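Local coordinates for protein cell division inhibitor SulA (Pseudomonas aeruginosa, PDB 1OFU) that binds the tubulin-like division protein FtsZ and, as part of the SOS response, probably stops its polymerisation and so halts cell division, at residues R34-I39 and T86-L91; L38-A43 and L62-D67; E92-A97 and S113-L118. All coordinates share one frame; numbering follows the deposited sequence.

Contact 1: residues R34-I39 and T86-L91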
loop_
_atom_site.group_PDB
_atom_site.type_symbol
_atom_site.label_atom_id
_atom_site.label_comp_id
_atom_site.label_asym_id
_atom_site.label_seq_id
_atom_site.Cartn_x
_atom_site.Cartn_y
_atom_site.Cartn_z
ATOM N N ARG D 34 -15.171 -8.847 -3.961
ATOM C CA ARG D 34 -16.152 -8.683 -2.903
ATOM C C ARG D 34 -15.857 -7.401 -2.138
ATOM O O ARG D 34 -14.871 -6.712 -2.414
ATOM C CB ARG D 34 -16.130 -9.884 -1.958
ATOM C CG ARG D 34 -16.777 -11.129 -2.534
ATOM C CD ARG D 34 -16.915 -12.207 -1.478
ATOM N NE ARG D 34 -15.625 -12.790 -1.119
ATOM C CZ ARG D 34 -15.464 -13.710 -0.172
ATOM N NH1 ARG D 34 -14.257 -14.191 0.087
ATOM N NH2 ARG D 34 -16.508 -14.143 0.519
ATOM N N TRP D 35 -16.710 -7.089 -1.172
ATOM C CA TRP D 35 -16.550 -5.876 -0.388
ATOM C C TRP D 35 -15.501 -5.979 0.702
ATOM O O TRP D 35 -15.129 -7.065 1.150
ATOM C CB TRP D 35 -17.838 -5.510 0.357
ATOM C CG TRP D 35 -19.056 -5.190 -0.438
ATOM C CD1 TRP D 35 -20.214 -5.920 -0.487
ATOM C CD2 TRP D 35 -19.305 -3.993 -1.178
ATOM N NE1 TRP D 35 -21.171 -5.242 -1.203
ATOM C CE2 TRP D 35 -20.641 -4.057 -1.639
ATOM C CE3 TRP D 35 -18.533 -2.869 -1.492
ATOM C CZ2 TRP D 35 -21.220 -3.037 -2.398
ATOM C CZ3 TRP D 35 -19.113 -1.850 -2.247
ATOM C CH2 TRP D 35 -20.443 -1.944 -2.689
ATOM N N LEU D 36 -15.058 -4.805 1.126
ATOM C CA LEU D 36 -14.178 -4.658 2.262
ATOM C C LEU D 36 -15.226 -4.042 3.188
ATOM O O LEU D 36 -15.732 -2.952 2.916
ATOM C CB LEU D 36 -13.066 -3.634 2.011
ATOM C CG LEU D 36 -12.429 -3.156 3.328
ATOM C CD1 LEU D 36 -11.933 -4.363 4.117
ATOM C CD2 LEU D 36 -11.294 -2.185 3.058
ATOM N N THR D 37 -15.603 -4.744 4.246
ATOM C CA THR D 37 -16.598 -4.190 5.149
ATOM C C THR D 37 -15.975 -3.797 6.467
ATOM O O THR D 37 -15.309 -4.605 7.120
ATOM C CB THR D 37 -17.743 -5.182 5.399
ATOM O OG1 THR D 37 -18.412 -5.434 4.162
ATOM C CG2 THR D 37 -18.743 -4.616 6.400
ATOM N N LEU D 38 -16.188 -2.537 6.838
ATOM C CA LEU D 38 -15.676 -1.989 8.081
ATOM C C LEU D 38 -16.871 -1.882 9.025
ATOM O O LEU D 38 -17.894 -1.291 8.672
ATOM C CB LEU D 38 -15.078 -0.598 7.835
ATOM C CG LEU D 38 -14.068 -0.435 6.691
ATOM C CD1 LEU D 38 -13.542 1.008 6.682
ATOM C CD2 LEU D 38 -12.912 -1.417 6.866
ATOM N N ILE D 39 -16.754 -2.447 10.222
ATOM C CA ILE D 39 -17.863 -2.399 11.158
ATOM C C ILE D 39 -17.626 -1.571 12.410
ATOM O O ILE D 39 -16.750 -1.869 13.227
ATOM C CB ILE D 39 -18.299 -3.820 11.543
ATOM C CG1 ILE D 39 -18.848 -4.514 10.290
ATOM C CG2 ILE D 39 -19.326 -3.770 12.671
ATOM C CD1 ILE D 39 -19.500 -5.840 10.532
ATOM N N THR D 86 -13.235 -9.360 3.389
ATOM C CA THR D 86 -12.720 -9.030 4.717
ATOM C C THR D 86 -13.689 -8.166 5.502
ATOM O O THR D 86 -14.213 -7.178 4.981
ATOM C CB THR D 86 -11.389 -8.242 4.636
ATOM O OG1 THR D 86 -10.516 -8.870 3.700
ATOM C CG2 THR D 86 -10.704 -8.212 5.996
ATOM N N VAL D 87 -13.920 -8.532 6.756
ATOM C CA VAL D 87 -14.786 -7.749 7.627
ATOM C C VAL D 87 -13.879 -7.252 8.748
ATOM O O VAL D 87 -13.308 -8.047 9.487
ATOM C CB VAL D 87 -15.929 -8.590 8.237
ATOM C CG1 VAL D 87 -16.702 -7.747 9.229
ATOM C CG2 VAL D 87 -16.864 -9.085 7.144
ATOM N N VAL D 88 -13.739 -5.936 8.855
ATOM C CA VAL D 88 -12.882 -5.334 9.860
ATOM C C VAL D 88 -13.646 -4.805 11.062
ATOM O O VAL D 88 -14.490 -3.912 10.945
ATOM C CB VAL D 88 -12.057 -4.172 9.259
ATOM C CG1 VAL D 88 -11.054 -3.654 10.294
ATOM C CG2 VAL D 88 -11.343 -4.642 7.990
ATOM N N SER D 89 -13.319 -5.356 12.222
ATOM C CA SER D 89 -13.943 -4.974 13.477
ATOM C C SER D 89 -12.966 -4.154 14.298
ATOM O O SER D 89 -11.750 -4.209 14.080
ATOM C CB SER D 89 -14.326 -6.224 14.277
ATOM O OG SER D 89 -15.052 -7.136 13.478
ATOM N N TRP D 90 -13.509 -3.392 15.237
ATOM C CA TRP D 90 -12.712 -2.570 16.138
ATOM C C TRP D 90 -13.229 -2.884 17.530
ATOM O O TRP D 90 -13.682 -2.002 18.254
ATOM C CB TRP D 90 -12.899 -1.081 15.829
ATOM C CG TRP D 90 -11.983 -0.577 14.763
ATOM C CD1 TRP D 90 -10.745 -0.012 14.932
ATOM C CD2 TRP D 90 -12.210 -0.630 13.352
ATOM N NE1 TRP D 90 -10.189 0.290 13.708
ATOM C CE2 TRP D 90 -11.068 -0.078 12.722
ATOM C CE3 TRP D 90 -13.269 -1.087 12.557
ATOM C CZ2 TRP D 90 -10.956 0.027 11.333
ATOM C CZ3 TRP D 90 -13.159 -0.982 11.177
ATOM C CH2 TRP D 90 -12.010 -0.427 10.579
ATOM N N LEU D 91 -13.162 -4.162 17.888
ATOM C CA LEU D 91 -13.644 -4.633 19.182
ATOM C C LEU D 91 -12.576 -4.794 20.267
ATOM O O LEU D 91 -11.526 -5.389 20.048
ATOM C CB LEU D 91 -14.379 -5.959 18.987
ATOM C CG LEU D 91 -15.609 -5.875 18.080
ATOM C CD1 LEU D 91 -16.144 -7.271 17.783
ATOM C CD2 LEU D 91 -16.667 -5.013 18.749
HETATM O O HOH W 1 -16.353 -3.239 15.421
#
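Strands 35-39 and 84-89 run side by side in parallel, at 17° to each other, with L36, T37 and L38 opposite T86, V87 and V88; they are inner neighbours in the parallel sheet of this alpha/beta fold. Three nearly straight backbone bonds join them: T37 N to T86 O (2.9 Å), V88 N to T37 O (2.7 Å) and I39 N to V88 O (2.8 Å). T37 and V88 thus each use both N and O in the pairing, and T37 O also receives a CA-H contact from V87. On the face bearing L36, L38 and V88, the CD1 methyl of L36 lies 3.9 Å from V88 CG2. L38 lies beside V88 and points the same way, its CD2 packing on V88 CB at 3.7 Å. The indole of W90 extends this apolar patch: its benzo edge, through CZ3 and CH2, abuts CB and CD2 of L38, while CG1 of its near neighbour V88 sits over one ring face toward the rim. I116 of strand 112-118 also touches the indole, as do P41 and P42, just after strand 35-39. The opposite face, with I39 and V87, is covered by helix 68-80. V87 CG1, anti to the backbone N (chi1 175°), meets I39 CD1 at 3.6 Å, and L74 and L79 of the helix pack on I39 and V87, respectively. At the other end of strand 35-39, W35 turns its indole away from strand 84-89, and NE1 hydrogen-bonds to the backbone of the bound partner protein, a separate chain. Beyond the last direct backbone bond a water takes over the pairing, donating to I39 O at 2.6 Å and accepting from W90 N.

Contact 2: residues L38-A43 and L62-D67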
loop_
_atom_site.group_PDB
_atom_site.type_symbol
_atom_site.label_atom_id
_atom_site.label_comp_id
_atom_site.label_asym_id
_atom_site.label_seq_id
_atom_site.Cartn_x
_atom_site.Cartn_y
_atom_site.Cartn_z
ATOM N N LEU D 38 -16.188 -2.537 6.838
ATOM C CA LEU D 38 -15.676 -1.989 8.081
ATOM C C LEU D 38 -16.871 -1.882 9.025
ATOM O O LEU D 38 -17.894 -1.291 8.672
ATOM C CB LEU D 38 -15.078 -0.598 7.835
ATOM C CG LEU D 38 -14.068 -0.435 6.691
ATOM C CD1 LEU D 38 -13.542 1.008 6.682
ATOM C CD2 LEU D 38 -12.912 -1.417 6.866
ATOM N N ILE D 39 -16.754 -2.447 10.222
ATOM C CA ILE D 39 -17.863 -2.399 11.158
ATOM C C ILE D 39 -17.626 -1.571 12.410
ATOM O O ILE D 39 -16.750 -1.869 13.227
ATOM C CB ILE D 39 -18.299 -3.820 11.543
ATOM C CG1 ILE D 39 -18.848 -4.514 10.290
ATOM C CG2 ILE D 39 -19.326 -3.770 12.671
ATOM C CD1 ILE D 39 -19.500 -5.840 10.532
ATOM N N ALA D 40 -18.429 -0.517 12.541
ATOM C CA ALA D 40 -18.368 0.390 13.676
ATOM C C ALA D 40 -16.954 0.858 13.997
ATOM O O ALA D 40 -16.484 0.707 15.123
ATOM C CB ALA D 40 -18.993 -0.274 14.906
ATOM N N PRO D 41 -16.249 1.426 13.005
ATOM C CA PRO D 41 -14.887 1.904 13.255
ATOM C C PRO D 41 -14.963 3.134 14.152
ATOM O O PRO D 41 -16.017 3.751 14.269
ATOM C CB PRO D 41 -14.383 2.241 11.860
ATOM C CG PRO D 41 -15.627 2.718 11.180
ATOM C CD PRO D 41 -16.640 1.678 11.607
ATOM N N PRO D 42 -13.851 3.504 14.801
ATOM C CA PRO D 42 -13.865 4.678 15.676
ATOM C C PRO D 42 -14.217 5.971 14.936
ATOM O O PRO D 42 -14.027 6.080 13.721
ATOM C CB PRO D 42 -12.454 4.692 16.260
ATOM C CG PRO D 42 -11.634 4.034 15.188
ATOM C CD PRO D 42 -12.511 2.891 14.758
ATOM N N ALA D 43 -14.733 6.941 15.686
ATOM C CA ALA D 43 -15.150 8.228 15.139
ATOM C C ALA D 43 -14.071 8.854 14.276
ATOM O O ALA D 43 -14.360 9.603 13.348
ATOM C CB ALA D 43 -15.528 9.177 16.277
ATOM N N LEU D 62 -19.183 0.702 4.845
ATOM C CA LEU D 62 -18.944 1.085 6.230
ATOM C C LEU D 62 -20.277 0.999 6.963
ATOM O O LEU D 62 -21.216 1.729 6.640
ATOM C CB LEU D 62 -18.391 2.512 6.282
ATOM C CG LEU D 62 -17.791 3.052 7.582
ATOM C CD1 LEU D 62 -17.477 4.528 7.386
ATOM C CD2 LEU D 62 -18.752 2.884 8.749
ATOM N N LEU D 63 -20.361 0.105 7.945
ATOM C CA LEU D 63 -21.597 -0.071 8.703
ATOM C C LEU D 63 -21.431 0.385 10.142
ATOM O O LEU D 63 -20.351 0.266 10.721
ATOM C CB LEU D 63 -22.019 -1.540 8.698
ATOM C CG LEU D 63 -21.999 -2.276 7.358
ATOM C CD1 LEU D 63 -22.498 -3.698 7.571
ATOM C CD2 LEU D 63 -22.865 -1.546 6.337
ATOM N N GLN D 64 -22.507 0.903 10.722
ATOM C CA GLN D 64 -22.469 1.361 12.102
ATOM C C GLN D 64 -23.174 0.393 13.036
ATOM O O GLN D 64 -23.930 -0.474 12.597
ATOM C CB GLN D 64 -23.101 2.748 12.223
ATOM C CG GLN D 64 -22.136 3.886 11.948
ATOM C CD GLN D 64 -20.840 3.733 12.729
ATOM O OE1 GLN D 64 -20.849 3.342 13.903
ATOM N NE2 GLN D 64 -19.717 4.046 12.085
ATOM N N ALA D 65 -22.907 0.547 14.329
ATOM C CA ALA D 65 -23.497 -0.291 15.366
ATOM C C ALA D 65 -23.536 0.544 16.640
ATOM O O ALA D 65 -22.636 1.344 16.882
ATOM C CB ALA D 65 -22.655 -1.538 15.575
ATOM N N LYS D 66 -24.571 0.358 17.454
ATOM C CA LYS D 66 -24.717 1.131 18.685
ATOM C C LYS D 66 -23.675 0.835 19.761
ATOM O O LYS D 66 -23.256 1.740 20.483
ATOM C CB LYS D 66 -26.122 0.946 19.269
ATOM C CG LYS D 66 -26.503 -0.492 19.566
ATOM C CD LYS D 66 -27.838 -0.569 20.298
ATOM C CE LYS D 66 -28.967 0.047 19.476
ATOM N NZ LYS D 66 -30.282 -0.053 20.175
ATOM N N ASP D 67 -23.265 -0.423 19.882
ATOM C CA ASP D 67 -22.259 -0.779 20.876
ATOM C C ASP D 67 -21.489 -2.045 20.524
ATOM O O ASP D 67 -21.820 -2.746 19.567
ATOM C CB ASP D 67 -22.890 -0.921 22.270
ATOM C CG ASP D 67 -23.961 -1.998 22.329
ATOM O OD1 ASP D 67 -23.873 -2.983 21.565
ATOM O OD2 ASP D 67 -24.885 -1.868 23.163
#
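L38 and L63, then L63 and A40, are joined by the two backbone hydrogen bonds of this contact. L63 N donates to L38 O at 2.9 Å, and L63 O accepts from A40 N at 2.8 Å, so L63 uses both its backbone groups to hold the ends of strands 35-39 and 60-63 in parallel. The CA-H of L62 also points to L38 O, a weaker supplement. A40, in a left-handed backbone conformation, turns the chain, and its CB meets A65 CB at 3.9 Å. P41 follows, its CD and CG against the CD2 methyl of L62, CD at 3.8 Å. The polar contribution is slight: Q64 points its CB away, but the bend at chi2 (-49°) turns CD back, and NE2 ends 3.9 Å from P41 CD, while OE1 accepts a weak bond from A65 N. Helix 47-52 packs L50 on L38 and L62, and helix 68-80 places L74 against I39 and L63. Residues 62 and 64-66 belong to the FtsZ-binding regions, and the L62 backbone hydrogen-bonds to a chain of another protein. Strand 35-39, helix 47-52 and strand 60-63 form a beta-alpha-beta crossover, whose second strand is the sheet edge in this chain.

Contact 3: residues E92-A97 and S113-L118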
loop_
_atom_site.group_PDB
_atom_site.type_symbol
_atom_site.label_atom_id
_atom_site.label_comp_id
_atom_site.label_asym_id
_atom_site.label_seq_id
_atom_site.Cartn_x
_atom_site.Cartn_y
_atom_site.Cartn_z
ATOM N N GLU D 92 -12.870 -4.254 21.442
ATOM C CA GLU D 92 -11.984 -4.336 22.591
ATOM C C GLU D 92 -12.783 -3.909 23.819
ATOM O O GLU D 92 -13.298 -2.791 23.882
ATOM C CB GLU D 92 -10.759 -3.432 22.403
ATOM C CG GLU D 92 -11.075 -1.957 22.224
ATOM C CD GLU D 92 -9.849 -1.137 21.852
ATOM O OE1 GLU D 92 -9.240 -1.421 20.798
ATOM O OE2 GLU D 92 -9.496 -0.206 22.610
ATOM N N PRO D 93 -12.902 -4.802 24.813
ATOM C CA PRO D 93 -12.329 -6.153 24.824
ATOM C C PRO D 93 -12.983 -7.129 23.853
ATOM O O PRO D 93 -14.108 -6.920 23.388
ATOM C CB PRO D 93 -12.522 -6.605 26.273
ATOM C CG PRO D 93 -12.641 -5.314 27.040
ATOM C CD PRO D 93 -13.488 -4.481 26.123
ATOM N N LEU D 94 -12.256 -8.202 23.559
ATOM C CA LEU D 94 -12.735 -9.254 22.684
ATOM C C LEU D 94 -12.358 -10.554 23.385
ATOM O O LEU D 94 -11.177 -10.839 23.580
ATOM C CB LEU D 94 -12.058 -9.168 21.314
ATOM C CG LEU D 94 -12.670 -10.064 20.234
ATOM C CD1 LEU D 94 -14.114 -9.652 20.001
ATOM C CD2 LEU D 94 -11.879 -9.944 18.946
ATOM N N SER D 95 -13.362 -11.329 23.781
ATOM C CA SER D 95 -13.127 -12.584 24.486
ATOM C C SER D 95 -12.786 -13.724 23.542
ATOM O O SER D 95 -13.051 -13.651 22.341
ATOM C CB SER D 95 -14.357 -12.972 25.307
ATOM O OG SER D 95 -15.413 -13.379 24.459
ATOM N N ARG D 96 -12.199 -14.780 24.099
ATOM C CA ARG D 96 -11.821 -15.949 23.317
ATOM C C ARG D 96 -13.066 -16.496 22.627
ATOM O O ARG D 96 -12.994 -17.009 21.511
ATOM C CB ARG D 96 -11.192 -17.005 24.232
ATOM C CG ARG D 96 -10.715 -18.260 23.519
ATOM C CD ARG D 96 -9.669 -19.016 24.344
ATOM N NE ARG D 96 -10.103 -19.273 25.717
ATOM C CZ ARG D 96 -9.378 -19.924 26.624
ATOM N NH1 ARG D 96 -9.853 -20.108 27.850
ATOM N NH2 ARG D 96 -8.177 -20.396 26.309
ATOM N N ALA D 97 -14.210 -16.364 23.295
ATOM C CA ALA D 97 -15.484 -16.821 22.744
ATOM C C ALA D 97 -15.836 -15.981 21.519
ATOM O O ALA D 97 -16.135 -16.517 20.449
ATOM C CB ALA D 97 -16.581 -16.698 23.792
ATOM N N SER D 113 -11.723 -12.426 8.912
ATOM C CA SER D 113 -12.165 -11.572 10.002
ATOM C C SER D 113 -10.907 -10.882 10.543
ATOM O O SER D 113 -9.932 -11.544 10.908
ATOM C CB SER D 113 -12.829 -12.405 11.097
ATOM O OG SER D 113 -13.059 -11.623 12.254
ATOM N N LEU D 114 -10.920 -9.554 10.570
ATOM C CA LEU D 114 -9.781 -8.791 11.061
ATOM C C LEU D 114 -10.233 -7.802 12.118
ATOM O O LEU D 114 -11.056 -6.924 11.849
ATOM C CB LEU D 114 -9.102 -8.034 9.911
ATOM C CG LEU D 114 -7.979 -7.044 10.274
ATOM C CD1 LEU D 114 -6.793 -7.787 10.888
ATOM C CD2 LEU D 114 -7.536 -6.294 9.024
ATOM N N ASN D 115 -9.710 -7.952 13.330
ATOM C CA ASN D 115 -10.065 -7.028 14.384
ATOM C C ASN D 115 -8.895 -6.091 14.592
ATOM O O ASN D 115 -7.733 -6.511 14.567
ATOM C CB ASN D 115 -10.375 -7.747 15.692
ATOM C CG ASN D 115 -11.070 -6.839 16.685
ATOM O OD1 ASN D 115 -12.123 -6.281 16.384
ATOM N ND2 ASN D 115 -10.485 -6.677 17.869
ATOM N N ILE D 116 -9.207 -4.817 14.793
ATOM C CA ILE D 116 -8.189 -3.813 14.999
ATOM C C ILE D 116 -8.364 -3.139 16.348
ATOM O O ILE D 116 -9.479 -2.827 16.760
ATOM C CB ILE D 116 -8.229 -2.775 13.851
ATOM C CG1 ILE D 116 -7.874 -3.489 12.542
ATOM C CG2 ILE D 116 -7.272 -1.602 14.138
ATOM C CD1 ILE D 116 -7.929 -2.616 11.315
ATOM N N ARG D 117 -7.248 -2.940 17.039
ATOM C CA ARG D 117 -7.238 -2.307 18.350
ATOM C C ARG D 117 -6.261 -1.146 18.319
ATOM O O ARG D 117 -5.095 -1.322 17.972
ATOM C CB ARG D 117 -6.787 -3.303 19.412
ATOM C CG ARG D 117 -7.695 -4.501 19.575
ATOM C CD ARG D 117 -6.953 -5.640 20.259
ATOM N NE ARG D 117 -6.211 -5.196 21.436
ATOM C CZ ARG D 117 -5.511 -6.003 22.230
ATOM N NH1 ARG D 117 -4.864 -5.507 23.277
ATOM N NH2 ARG D 117 -5.461 -7.306 21.983
ATOM N N LEU D 118 -6.741 0.037 18.678
ATOM C CA LEU D 118 -5.904 1.229 18.706
ATOM C C LEU D 118 -5.729 1.673 20.160
ATOM O O LEU D 118 -6.534 1.314 21.022
ATOM C CB LEU D 118 -6.559 2.347 17.891
ATOM C CG LEU D 118 -6.917 1.988 16.445
ATOM C CD1 LEU D 118 -7.569 3.181 15.766
ATOM C CD2 LEU D 118 -5.655 1.571 15.691
#
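E92 reaches R117 because its chi1 of 60° sets CG between the backbone N and the carbonyl carbon, from where the chain runs extended beyond CG toward R117 and L118. N115, with CG anti to its backbone N (chi1 -166°), directs CG toward L94, whose CG is likewise anti to N. These two pairs make up most of the contact between the loop that leads into helix 96-109 and the strand that follows the helix. E92 OE1 lies over the backbone and base of R117, 3.3 Å from CA and 3.4 Å from CB. The two side chains cross, their carboxylate and guanidinium planes 85° apart, and the charged groups do not pair: OE1 stays 4.9 Å from R117 NE. The guanidinium instead forms a salt bridge through NH2 with E6 of strand 4-10. L94 and N115 meet tip to tip, the CD2 methyl of L94 standing 3.7 Å from ND2 and 3.9 Å from CG of N115. ND2 finds its hydrogen bonds elsewhere, to L91 O and to E6 OE2, so the amide is held in place while the methyl packs on it. F4 and L102 also touch L94, which therefore lies between the edge strand and helix 96-109. This loop, with a cis peptide before P93 and S95 as N-cap (OG to A98 N), joins strand 84-89 to helix 96-109 within a beta-alpha-beta unit. With no hydrogen bond or salt bridge linking the two segments directly, the contact rests mainly on close packing, part of it a carboxylate oxygen against R117 CA and CB; any attraction between E92 and R117 is probably long-range and modest, whereas E6 receives the direct polar contacts of both N115 and R117.

Reading from the N terminus, strand 35-39 takes part in two pairings. Contact 2 closes the shorter loop, across helix 47-52 to strand 60-63; contact 1 closes the longer one, which continues through helix 68-80 to strand 84-89 and so encloses contact 2. The two share L38 and I39 and put strand 35-39 in the middle of three neighbouring strands. Contact 3 opens only after contact 1 has closed, and its loop runs over helix 96-109 to strand 112-118, which lies beside strand 84-89. A probable hydrogen bond from I116 N to S89 O joins contacts 1 and 3, while P42 touches L118 between contacts 2 and 3.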